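Cytosolic ACYL coenzyme A thioester hydrolase (PDB 2V1O) hydrolyses long-chain acyl-CoAs, palmitoyl-CoA above all, to free fatty acid and coenzyme A, here represented by its N-terminal hotdog domain. Local coordinates at the coenzyme A site and the interface of chains A and B. Residues are numbered along the deposited sequence; one frame, centred on the assembly and turned at random. Chains: chain A/B, Cytosolic ACYL coenzyme A thioester hydrolase.

Contact 1: the coenzyme A site. Residues chain A 49-52, 78-81, 107, 109, 111, 119, 140, 143-144, 147; chain B 17, 19, 57-61, 101. With COA (coenzyme A), chain C.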
loop_
_atom_site.group_PDB
_atom_site.type_symbol
_atom_site.label_atom_id
_atom_site.label_comp_id
_atom_site.label_asym_id
_atom_site.label_seq_id
_atom_site.Cartn_x
_atom_site.Cartn_y
_atom_site.Cartn_z
ATOM N N ALA A 49 -18.963 1.066 -13.894
ATOM C CA ALA A 49 -18.379 2.308 -13.360
ATOM C C ALA A 49 -19.320 2.970 -12.348
ATOM O O ALA A 49 -20.529 3.037 -12.582
ATOM C CB ALA A 49 -18.083 3.275 -14.497
ATOM N N LEU A 50 -18.772 3.478 -11.240
ATOM C CA LEU A 50 -19.605 4.179 -10.253
ATOM C C LEU A 50 -20.130 5.490 -10.819
ATOM O O LEU A 50 -19.352 6.379 -11.169
ATOM C CB LEU A 50 -18.846 4.438 -8.940
ATOM C CG LEU A 50 -19.662 5.137 -7.840
ATOM C CD1 LEU A 50 -20.777 4.232 -7.326
ATOM C CD2 LEU A 50 -18.775 5.575 -6.700
ATOM N N ALA A 51 -21.451 5.599 -10.896
ATOM C CA ALA A 51 -22.092 6.830 -11.359
ATOM C C ALA A 51 -22.566 7.734 -10.215
ATOM O O ALA A 51 -22.526 8.962 -10.333
ATOM C CB ALA A 51 -23.249 6.513 -12.314
ATOM N N ARG A 52 -23.009 7.139 -9.111
ATOM C CA ARG A 52 -23.649 7.912 -8.052
ATOM C C ARG A 52 -23.555 7.214 -6.703
ATOM O O ARG A 52 -23.672 5.987 -6.613
ATOM C CB ARG A 52 -25.131 8.125 -8.411
ATOM C CG ARG A 52 -25.955 9.000 -7.467
ATOM C CD ARG A 52 -27.353 9.120 -8.066
ATOM N NE ARG A 52 -28.339 9.814 -7.246
ATOM C CZ ARG A 52 -28.677 11.096 -7.387
ATOM N NH1 ARG A 52 -28.061 11.862 -8.282
ATOM N NH2 ARG A 52 -29.627 11.623 -6.617
ATOM N N SER A 78 -32.182 -0.698 -14.161
ATOM C CA SER A 78 -32.867 0.036 -15.218
ATOM C C SER A 78 -32.291 -0.459 -16.546
ATOM O O SER A 78 -31.564 -1.463 -16.568
ATOM C CB SER A 78 -32.671 1.545 -15.047
ATOM O OG SER A 78 -31.312 1.917 -15.254
ATOM N N LYS A 79 -32.601 0.228 -17.648
ATOM C CA LYS A 79 -32.102 -0.206 -18.954
ATOM C C LYS A 79 -30.569 -0.239 -19.012
ATOM O O LYS A 79 -29.992 -1.182 -19.556
ATOM C CB LYS A 79 -32.666 0.655 -20.090
ATOM C CG LYS A 79 -32.309 0.110 -21.476
ATOM C CD LYS A 79 -33.080 0.768 -22.605
ATOM C CE LYS A 79 -32.582 0.254 -23.949
ATOM N NZ LYS A 79 -33.399 0.775 -25.089
ATOM N N HIS A 80 -29.931 0.780 -18.435
ATOM C CA HIS A 80 -28.476 0.944 -18.501
ATOM C C HIS A 80 -27.797 1.198 -17.156
ATOM O O HIS A 80 -26.658 1.677 -17.119
ATOM C CB HIS A 80 -28.107 2.086 -19.454
ATOM C CG HIS A 80 -28.754 1.992 -20.798
ATOM N ND1 HIS A 80 -28.310 1.139 -21.783
ATOM C CD2 HIS A 80 -29.813 2.654 -21.321
ATOM C CE1 HIS A 80 -29.065 1.280 -22.859
ATOM N NE2 HIS A 80 -29.984 2.193 -22.604
ATOM N N SER A 81 -28.467 0.876 -16.051
ATOM C CA SER A 81 -27.869 1.120 -14.734
ATOM C C SER A 81 -28.275 0.084 -13.677
ATOM O O SER A 81 -29.282 -0.617 -13.826
ATOM C CB SER A 81 -28.128 2.562 -14.249
ATOM O OG SER A 81 -29.387 2.705 -13.608
ATOM N N TRP A 107 -25.105 3.630 -7.522
ATOM C CA TRP A 107 -25.523 3.366 -8.889
ATOM C C TRP A 107 -24.309 3.185 -9.776
ATOM O O TRP A 107 -23.373 3.997 -9.742
ATOM C CB TRP A 107 -26.394 4.510 -9.426
ATOM C CG TRP A 107 -27.701 4.621 -8.715
ATOM C CD1 TRP A 107 -27.944 5.286 -7.548
ATOM C CD2 TRP A 107 -28.954 4.052 -9.127
ATOM N NE1 TRP A 107 -29.271 5.172 -7.206
ATOM C CE2 TRP A 107 -29.913 4.415 -8.155
ATOM C CE3 TRP A 107 -29.355 3.267 -10.221
ATOM C CZ2 TRP A 107 -31.259 4.023 -8.241
ATOM C CZ3 TRP A 107 -30.698 2.879 -10.309
ATOM C CH2 TRP A 107 -31.629 3.258 -9.319
ATOM N N VAL A 109 -23.002 2.006 -13.897
ATOM C CA VAL A 109 -23.333 1.938 -15.311
ATOM C C VAL A 109 -22.257 1.081 -16.004
ATOM O O VAL A 109 -21.067 1.344 -15.841
ATOM C CB VAL A 109 -23.398 3.361 -15.933
ATOM C CG1 VAL A 109 -23.655 3.295 -17.433
ATOM C CG2 VAL A 109 -24.472 4.226 -15.227
ATOM N N LEU A 111 -19.750 -0.072 -18.743
ATOM C CA LEU A 111 -19.038 0.482 -19.892
ATOM C C LEU A 111 -18.252 -0.608 -20.591
ATOM O O LEU A 111 -17.533 -1.373 -19.943
ATOM C CB LEU A 111 -18.100 1.610 -19.457
ATOM C CG LEU A 111 -18.734 2.796 -18.708
ATOM C CD1 LEU A 111 -17.671 3.819 -18.330
ATOM C CD2 LEU A 111 -19.833 3.442 -19.543
ATOM N N VAL A 119 -21.877 2.802 -23.229
ATOM C CA VAL A 119 -22.814 2.363 -22.195
ATOM C C VAL A 119 -23.607 1.162 -22.717
ATOM O O VAL A 119 -24.148 1.195 -23.839
ATOM C CB VAL A 119 -23.777 3.516 -21.813
ATOM C CG1 VAL A 119 -24.930 3.018 -20.933
ATOM C CG2 VAL A 119 -23.019 4.650 -21.134
ATOM N N TYR A 140 -35.089 4.875 -8.741
ATOM C CA TYR A 140 -34.526 5.144 -10.067
ATOM C C TYR A 140 -35.078 6.443 -10.652
ATOM O O TYR A 140 -34.322 7.319 -11.067
ATOM C CB TYR A 140 -34.838 3.978 -11.009
ATOM C CG TYR A 140 -34.614 4.281 -12.474
ATOM C CD1 TYR A 140 -33.340 4.563 -12.956
ATOM C CD2 TYR A 140 -35.680 4.273 -13.384
ATOM C CE1 TYR A 140 -33.124 4.836 -14.304
ATOM C CE2 TYR A 140 -35.472 4.543 -14.737
ATOM C CZ TYR A 140 -34.187 4.824 -15.186
ATOM O OH TYR A 140 -33.958 5.082 -16.518
ATOM N N GLN A 143 -33.762 9.724 -8.723
ATOM C CA GLN A 143 -32.419 10.180 -9.097
ATOM C C GLN A 143 -32.347 10.648 -10.558
ATOM O O GLN A 143 -31.673 11.632 -10.865
ATOM C CB GLN A 143 -31.329 9.145 -8.737
ATOM C CG GLN A 143 -31.539 7.715 -9.260
ATOM C CD GLN A 143 -30.880 7.437 -10.609
ATOM O OE1 GLN A 143 -30.752 6.283 -11.019
ATOM N NE2 GLN A 143 -30.450 8.478 -11.288
ATOM N N LYS A 144 -33.069 9.962 -11.443
ATOM C CA LYS A 144 -33.164 10.357 -12.852
ATOM C C LYS A 144 -33.717 11.787 -12.977
ATOM O O LYS A 144 -33.157 12.628 -13.688
ATOM C CB LYS A 144 -34.050 9.353 -13.609
ATOM C CG LYS A 144 -34.049 9.471 -15.127
ATOM C CD LYS A 144 -32.949 8.627 -15.753
ATOM C CE LYS A 144 -33.121 8.568 -17.261
ATOM N NZ LYS A 144 -31.842 8.277 -17.954
ATOM N N ARG A 147 -31.321 14.577 -11.508
ATOM C CA ARG A 147 -30.208 14.883 -12.416
ATOM C C ARG A 147 -30.620 15.815 -13.572
ATOM O O ARG A 147 -29.895 15.973 -14.558
ATOM C CB ARG A 147 -29.535 13.596 -12.912
ATOM C CG ARG A 147 -28.776 12.863 -11.801
ATOM C CD ARG A 147 -27.982 11.670 -12.308
ATOM N NE ARG A 147 -28.839 10.541 -12.668
ATOM C CZ ARG A 147 -29.063 10.128 -13.914
ATOM N NH1 ARG A 147 -29.856 9.088 -14.135
ATOM N NH2 ARG A 147 -28.488 10.742 -14.941
ATOM N N VAL B 17 -10.017 5.075 -12.997
ATOM C CA VAL B 17 -9.935 5.135 -11.549
ATOM C C VAL B 17 -11.259 4.710 -10.914
ATOM O O VAL B 17 -12.338 5.109 -11.377
ATOM C CB VAL B 17 -9.524 6.553 -11.087
ATOM C CG1 VAL B 17 -9.448 6.636 -9.572
ATOM C CG2 VAL B 17 -8.180 6.915 -11.700
ATOM N N GLY B 19 -14.280 4.627 -8.362
ATOM C CA GLY B 19 -15.015 5.571 -7.513
ATOM C C GLY B 19 -14.504 5.544 -6.073
ATOM O O GLY B 19 -14.342 6.592 -5.459
ATOM N N ASP B 57 -22.594 12.728 -7.752
ATOM C CA ASP B 57 -22.545 12.123 -9.074
ATOM C C ASP B 57 -21.144 12.200 -9.647
ATOM O O ASP B 57 -20.485 13.240 -9.556
ATOM C CB ASP B 57 -23.488 12.851 -10.040
ATOM C CG ASP B 57 -24.948 12.732 -9.644
ATOM O OD1 ASP B 57 -25.390 11.625 -9.272
ATOM O OD2 ASP B 57 -25.661 13.752 -9.727
ATOM N N PHE B 58 -20.713 11.107 -10.266
ATOM C CA PHE B 58 -19.435 11.074 -10.975
ATOM C C PHE B 58 -19.649 11.345 -12.454
ATOM O O PHE B 58 -20.299 10.566 -13.156
ATOM C CB PHE B 58 -18.696 9.762 -10.691
ATOM C CG PHE B 58 -18.255 9.650 -9.266
ATOM C CD1 PHE B 58 -17.015 10.144 -8.875
ATOM C CD2 PHE B 58 -19.111 9.128 -8.298
ATOM C CE1 PHE B 58 -16.609 10.075 -7.548
ATOM C CE2 PHE B 58 -18.718 9.060 -6.971
ATOM C CZ PHE B 58 -17.461 9.527 -6.598
ATOM N N LEU B 59 -19.096 12.470 -12.902
ATOM C CA LEU B 59 -19.439 13.071 -14.197
ATOM C C LEU B 59 -18.539 12.607 -15.327
ATOM O O LEU B 59 -18.975 12.485 -16.478
ATOM C CB LEU B 59 -19.365 14.598 -14.090
ATOM C CG LEU B 59 -20.050 15.254 -12.887
ATOM C CD1 LEU B 59 -19.707 16.733 -12.827
ATOM C CD2 LEU B 59 -21.567 15.047 -12.940
ATOM N N SER B 60 -17.273 12.377 -15.002
ATOM C CA SER B 60 -16.283 12.039 -16.010
ATOM C C SER B 60 -15.264 11.079 -15.426
ATOM O O SER B 60 -14.976 11.132 -14.225
ATOM C CB SER B 60 -15.600 13.304 -16.563
ATOM O OG SER B 60 -14.910 14.018 -15.548
ATOM N N PRO B 61 -14.731 10.185 -16.268
ATOM C CA PRO B 61 -13.762 9.236 -15.747
ATOM C C PRO B 61 -12.411 9.916 -15.530
ATOM O O PRO B 61 -12.144 10.991 -16.093
ATOM C CB PRO B 61 -13.679 8.183 -16.852
ATOM C CG PRO B 61 -13.975 8.953 -18.119
ATOM C CD PRO B 61 -14.972 10.003 -17.718
ATOM N N THR B 101 -14.419 15.932 -12.195
ATOM C CA THR B 101 -14.753 14.551 -11.906
ATOM C C THR B 101 -15.994 14.468 -11.037
ATOM O O THR B 101 -16.917 13.716 -11.338
ATOM C CB THR B 101 -13.591 13.845 -11.175
ATOM O OG1 THR B 101 -12.367 14.124 -11.864
ATOM C CG2 THR B 101 -13.828 12.338 -11.102
HETATM N N1A COA C . -26.410 8.396 -11.426
HETATM C C2A COA C . -27.224 7.347 -11.787
HETATM N N3A COA C . -27.366 7.026 -13.117
HETATM C C4A COA C . -26.699 7.747 -14.056
HETATM C C5A COA C . -25.866 8.805 -13.715
HETATM C C6A COA C . -25.722 9.129 -12.377
HETATM N N6A COA C . -24.952 10.147 -12.000
HETATM N N7A COA C . -25.347 9.321 -14.859
HETATM C C8A COA C . -25.834 8.615 -15.901
HETATM N N9A COA C . -26.667 7.644 -15.415
HETATM C C1B COA C . -27.300 6.548 -16.148
HETATM C C2B COA C . -28.499 7.024 -16.955
HETATM O O2B COA C . -29.636 7.172 -16.135
HETATM C C3B COA C . -28.594 5.924 -18.001
HETATM O O3B COA C . -29.324 4.805 -17.536
HETATM P P3B COA C . -30.837 4.519 -18.020
HETATM O O7A COA C . -31.698 5.594 -17.441
HETATM O O8A COA C . -30.874 4.578 -19.528
HETATM O O9A COA C . -31.258 3.165 -17.507
HETATM C C4B COA C . -27.141 5.487 -18.186
HETATM O O4B COA C . -26.408 6.007 -17.092
HETATM C C5B COA C . -26.534 5.969 -19.499
HETATM O O5B COA C . -26.789 7.342 -19.697
HETATM P P1A COA C . -26.070 8.089 -20.921
HETATM O O1A COA C . -26.067 7.183 -22.121
HETATM O O2A COA C . -26.776 9.407 -21.148
HETATM O O3A COA C . -24.546 8.337 -20.464
HETATM P P2A COA C . -24.017 9.638 -19.686
HETATM O O4A COA C . -25.032 10.174 -18.707
HETATM O O5A COA C . -23.518 10.693 -20.646
HETATM O O6A COA C . -22.746 9.034 -18.916
HETATM C CBP COA C . -21.578 7.785 -17.230
HETATM C CCP COA C . -22.940 8.165 -17.812
HETATM C CDP COA C . -21.797 7.104 -15.874
HETATM C CEP COA C . -20.950 6.779 -18.195
HETATM C CAP COA C . -20.727 9.055 -17.092
HETATM O OAP COA C . -21.357 10.007 -16.258
HETATM C C9P COA C . -19.335 8.776 -16.578
HETATM O O9P COA C . -18.384 8.217 -17.434
HETATM N N8P COA C . -19.083 9.090 -15.314
HETATM C C7P COA C . -17.853 8.700 -14.648
HETATM C C6P COA C . -17.887 7.238 -14.201
HETATM C C5P COA C . -16.596 6.908 -13.486
HETATM O O5P COA C . -15.543 6.813 -14.141
HETATM N N4P COA C . -16.676 6.739 -12.163
HETATM C C3P COA C . -15.534 6.876 -11.262
HETATM C C2P COA C . -14.925 8.296 -11.237
HETATM S S1P COA C . -13.476 8.225 -10.162
HETATM O O HOH W 1 -29.712 5.491 -13.534
HETATM O O HOH W 2 -12.783 6.775 -13.694
HETATM O O HOH W 3 -23.089 11.253 -13.647
#
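The coenzyme A site of this hotdog thioesterase domain is a groove between two subunits: chain A holds most of the nucleotide, with B:Asp57 at the adenine amino group, and both chains line the pantetheine arm. The adenine is sandwiched. The methyl CB of A:Ala51, small enough to sit close over the ring, covers one face in a CH-pi contact, 3.7 Å from the six-membered ring centroid of COA. Over the other lies the guanidinium of A:Arg147, whose chain bends at chi3 (-73°) so that NH2 sits 3.3 Å from the five-membered ring centroid of COA, a cation-pi contact. From the same guanidinium, NH1 reaches the ribose 2'-hydroxyl O2B of COA (2.8 Å). The amino group N6A of COA donates to B:Asp57 OD1 (3.1 Å), approaching from above the carboxylate plane, while A:Arg52 NH1 takes that oxygen's syn lone pair and steadies it. At the 3'-phosphate, A:Lys144 NZ, in a salt bridge that probably offsets part of the charge, and A:Tyr140 OH (2.5 Å) both grip O7A of COA, while A:Ser78 OG and the backbone N of A:His80 donate to O9A. Along the arm, N4P of COA meets A:Leu50 O in the carbonyl plane, on a lone pair (2.9 Å), whereas N8P of COA comes from above the plane of B:Phe58 O (2.9 Å). The groove runs from helix 130-146 of chain A, across strands 46-53 and 98-112, to the start of helix 19-38 of chain B, where the thiol S1P ends.

Contact 2: the interface of chains A and B. Residues chain A 23, 54-58; chain B 50-54, 147.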
loop_
_atom_site.group_PDB
_atom_site.type_symbol
_atom_site.label_atom_id
_atom_site.label_comp_id
_atom_site.label_asym_id
_atom_site.label_seq_id
_atom_site.Cartn_x
_atom_site.Cartn_y
_atom_site.Cartn_z
ATOM N N LEU A 23 -15.667 4.017 2.869
ATOM C CA LEU A 23 -16.196 4.382 1.547
ATOM C C LEU A 23 -15.530 3.562 0.447
ATOM O O LEU A 23 -16.202 3.060 -0.468
ATOM C CB LEU A 23 -16.029 5.881 1.287
ATOM C CG LEU A 23 -16.972 6.814 2.060
ATOM C CD1 LEU A 23 -16.563 8.264 1.864
ATOM C CD2 LEU A 23 -18.439 6.606 1.662
ATOM N N GLU A 54 -25.601 7.625 -3.144
ATOM C CA GLU A 54 -26.711 8.275 -2.448
ATOM C C GLU A 54 -26.225 8.797 -1.097
ATOM O O GLU A 54 -25.181 8.378 -0.604
ATOM C CB GLU A 54 -27.884 7.308 -2.259
ATOM C CG GLU A 54 -28.526 6.824 -3.563
ATOM C CD GLU A 54 -29.197 7.933 -4.372
ATOM O OE1 GLU A 54 -29.614 8.958 -3.784
ATOM O OE2 GLU A 54 -29.330 7.768 -5.600
ATOM N N ARG A 55 -26.979 9.718 -0.510
ATOM C CA ARG A 55 -26.690 10.211 0.830
ATOM C C ARG A 55 -26.523 9.034 1.803
ATOM O O ARG A 55 -27.310 8.078 1.788
ATOM C CB ARG A 55 -27.816 11.138 1.295
ATOM C CG ARG A 55 -27.634 11.726 2.689
ATOM C CD ARG A 55 -28.930 11.614 3.486
ATOM N NE ARG A 55 -28.899 10.473 4.405
ATOM C CZ ARG A 55 -29.742 9.442 4.371
ATOM N NH1 ARG A 55 -30.713 9.393 3.465
ATOM N NH2 ARG A 55 -29.613 8.460 5.255
ATOM N N THR A 56 -25.492 9.105 2.639
ATOM C CA THR A 56 -25.208 8.035 3.606
ATOM C C THR A 56 -24.672 8.578 4.929
ATOM O O THR A 56 -23.860 9.508 4.949
ATOM C CB THR A 56 -24.261 6.939 3.021
ATOM O OG1 THR A 56 -24.112 5.884 3.972
ATOM C CG2 THR A 56 -22.886 7.493 2.662
ATOM N N ASP A 57 -25.158 7.999 6.026
ATOM C CA ASP A 57 -24.789 8.423 7.373
ATOM C C ASP A 57 -23.902 7.400 8.066
ATOM O O ASP A 57 -24.158 6.197 7.992
ATOM C CB ASP A 57 -26.039 8.661 8.229
ATOM C CG ASP A 57 -26.877 9.824 7.737
ATOM O OD1 ASP A 57 -26.306 10.854 7.320
ATOM O OD2 ASP A 57 -28.116 9.700 7.759
ATOM N N PHE A 58 -22.865 7.887 8.743
ATOM C CA PHE A 58 -22.011 7.022 9.537
ATOM C C PHE A 58 -22.460 7.065 10.993
ATOM O O PHE A 58 -22.346 8.097 11.671
ATOM C CB PHE A 58 -20.538 7.368 9.332
ATOM C CG PHE A 58 -20.049 7.031 7.955
ATOM C CD1 PHE A 58 -19.426 5.814 7.707
ATOM C CD2 PHE A 58 -20.261 7.907 6.893
ATOM C CE1 PHE A 58 -18.993 5.486 6.419
ATOM C CE2 PHE A 58 -19.834 7.590 5.614
ATOM C CZ PHE A 58 -19.199 6.381 5.374
ATOM N N LEU B 50 -16.203 11.745 10.157
ATOM C CA LEU B 50 -17.193 11.837 9.089
ATOM C C LEU B 50 -18.563 11.356 9.569
ATOM O O LEU B 50 -18.708 10.212 10.012
ATOM C CB LEU B 50 -16.763 11.034 7.852
ATOM C CG LEU B 50 -17.740 11.133 6.666
ATOM C CD1 LEU B 50 -17.790 12.561 6.092
ATOM C CD2 LEU B 50 -17.387 10.121 5.579
ATOM N N ALA B 51 -19.562 12.228 9.469
ATOM C CA ALA B 51 -20.925 11.881 9.879
ATOM C C ALA B 51 -21.828 11.553 8.689
ATOM O O ALA B 51 -22.701 10.683 8.781
ATOM C CB ALA B 51 -21.534 13.007 10.701
ATOM N N ARG B 52 -21.622 12.265 7.582
ATOM C CA ARG B 52 -22.528 12.189 6.440
ATOM C C ARG B 52 -21.827 12.512 5.123
ATOM O O ARG B 52 -21.012 13.427 5.049
ATOM C CB ARG B 52 -23.712 13.147 6.661
ATOM C CG ARG B 52 -24.766 13.167 5.575
ATOM C CD ARG B 52 -25.923 14.019 6.055
ATOM N NE ARG B 52 -27.054 14.041 5.145
ATOM C CZ ARG B 52 -28.318 14.214 5.529
ATOM N NH1 ARG B 52 -28.616 14.365 6.814
ATOM N NH2 ARG B 52 -29.291 14.233 4.629
ATOM N N VAL B 53 -22.152 11.732 4.098
ATOM C CA VAL B 53 -21.775 12.042 2.726
ATOM C C VAL B 53 -23.084 12.345 2.012
ATOM O O VAL B 53 -23.995 11.523 2.012
ATOM C CB VAL B 53 -21.048 10.857 2.030
ATOM C CG1 VAL B 53 -20.735 11.189 0.563
ATOM C CG2 VAL B 53 -19.756 10.488 2.785
ATOM N N GLU B 54 -23.188 13.537 1.434
ATOM C CA GLU B 54 -24.362 13.887 0.645
ATOM C C GLU B 54 -24.314 13.147 -0.690
ATOM O O GLU B 54 -23.257 12.657 -1.091
ATOM C CB GLU B 54 -24.444 15.403 0.412
ATOM C CG GLU B 54 -24.537 16.236 1.692
ATOM C CD GLU B 54 -25.857 16.079 2.436
ATOM O OE1 GLU B 54 -26.875 15.679 1.823
ATOM O OE2 GLU B 54 -25.875 16.380 3.646
ATOM N N ARG B 147 -33.174 13.711 9.797
ATOM C CA ARG B 147 -32.712 12.668 10.710
ATOM C C ARG B 147 -33.673 12.470 11.893
ATOM O O ARG B 147 -33.479 13.022 12.981
ATOM C CB ARG B 147 -31.264 12.932 11.159
ATOM C CG ARG B 147 -30.252 12.744 10.025
ATOM C CD ARG B 147 -28.817 12.933 10.482
ATOM N NE ARG B 147 -28.449 14.343 10.609
ATOM C CZ ARG B 147 -28.303 14.984 11.764
ATOM N NH1 ARG B 147 -28.477 14.339 12.907
ATOM N NH2 ARG B 147 -27.960 16.266 11.776
#
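Two antiparallel strands, 56-57 of chain A and 46-53 of chain B, pair across the subunit boundary of this hotdog-fold protein, a homohexamer in its full-length form. A:Thr56 and B:Val53 exchange backbone bonds: A:Thr56 N gives to B:Val53 O (2.9 Å, 162° at H) in the carbonyl plane, and B:Val53 N returns one to A:Thr56 O (2.9 Å), nearly along the C=O axis. Further along, A:Phe58 N donates to B:Ala51 O (2.8 Å), from above that carbonyl's plane. Both residues of the first pair are beta-branched, which suits extended strands, and their side chains lie alongside each other, with A:Thr56 CG2 against B:Val53 CB.

On the apolar side, the ring of A:Phe58 crosses B:Leu50 obliquely, its rim atom CE2 3.5 Å from B:Leu50 CD2. B:Val53 CG2 nears the same rim and meets A:Leu23 CD1 of helix 19-38 tip to tip (4.0 Å). A:Leu23 also sets CD2 at the in-plane edge of the phenyl ring, backing it from its own chain.

The polar side is a charged row. B:Arg52, extended from CG to NE with CG anti to the backbone N (chi1 -179°), runs beside A:Asp57, and its NE forms a long salt bridge to A:Asp57 OD1 (3.9 Å). Arginine serves here by both its aliphatic stem and its charge. B:Glu54 OE2 holds that NE from the same chain (3.0 Å). A:Arg55 crosses one face of the B:Arg52 guanidinium, the planes 69° apart, and turns NH2 to A:Asp57 OD2 (3.2 Å), meeting it from above the carboxylate plane. The neighbouring carboxylates probably offset repulsion between the two arginines.

The centres of contact 1 and contact 2 lie about 19 Å apart, and both use the pairing of strand 46-53 with the 56-58 segment of the partner. The two-fold symmetry exchanges the chains: residues 50-52 of chain A and 57-58 of chain B shape the ligand groove in contact 1, while their counterparts, 50-52 of chain B and 57-58 of chain A, build contact 2. Because both chains line the coenzyme A site, binding probably depends on subunit assembly. Asn12 of chain A, an active-site residue, is about 16 Å from the centre of contact 2 and about 30 Å from that of contact 1, whose thiol end lies against chain B.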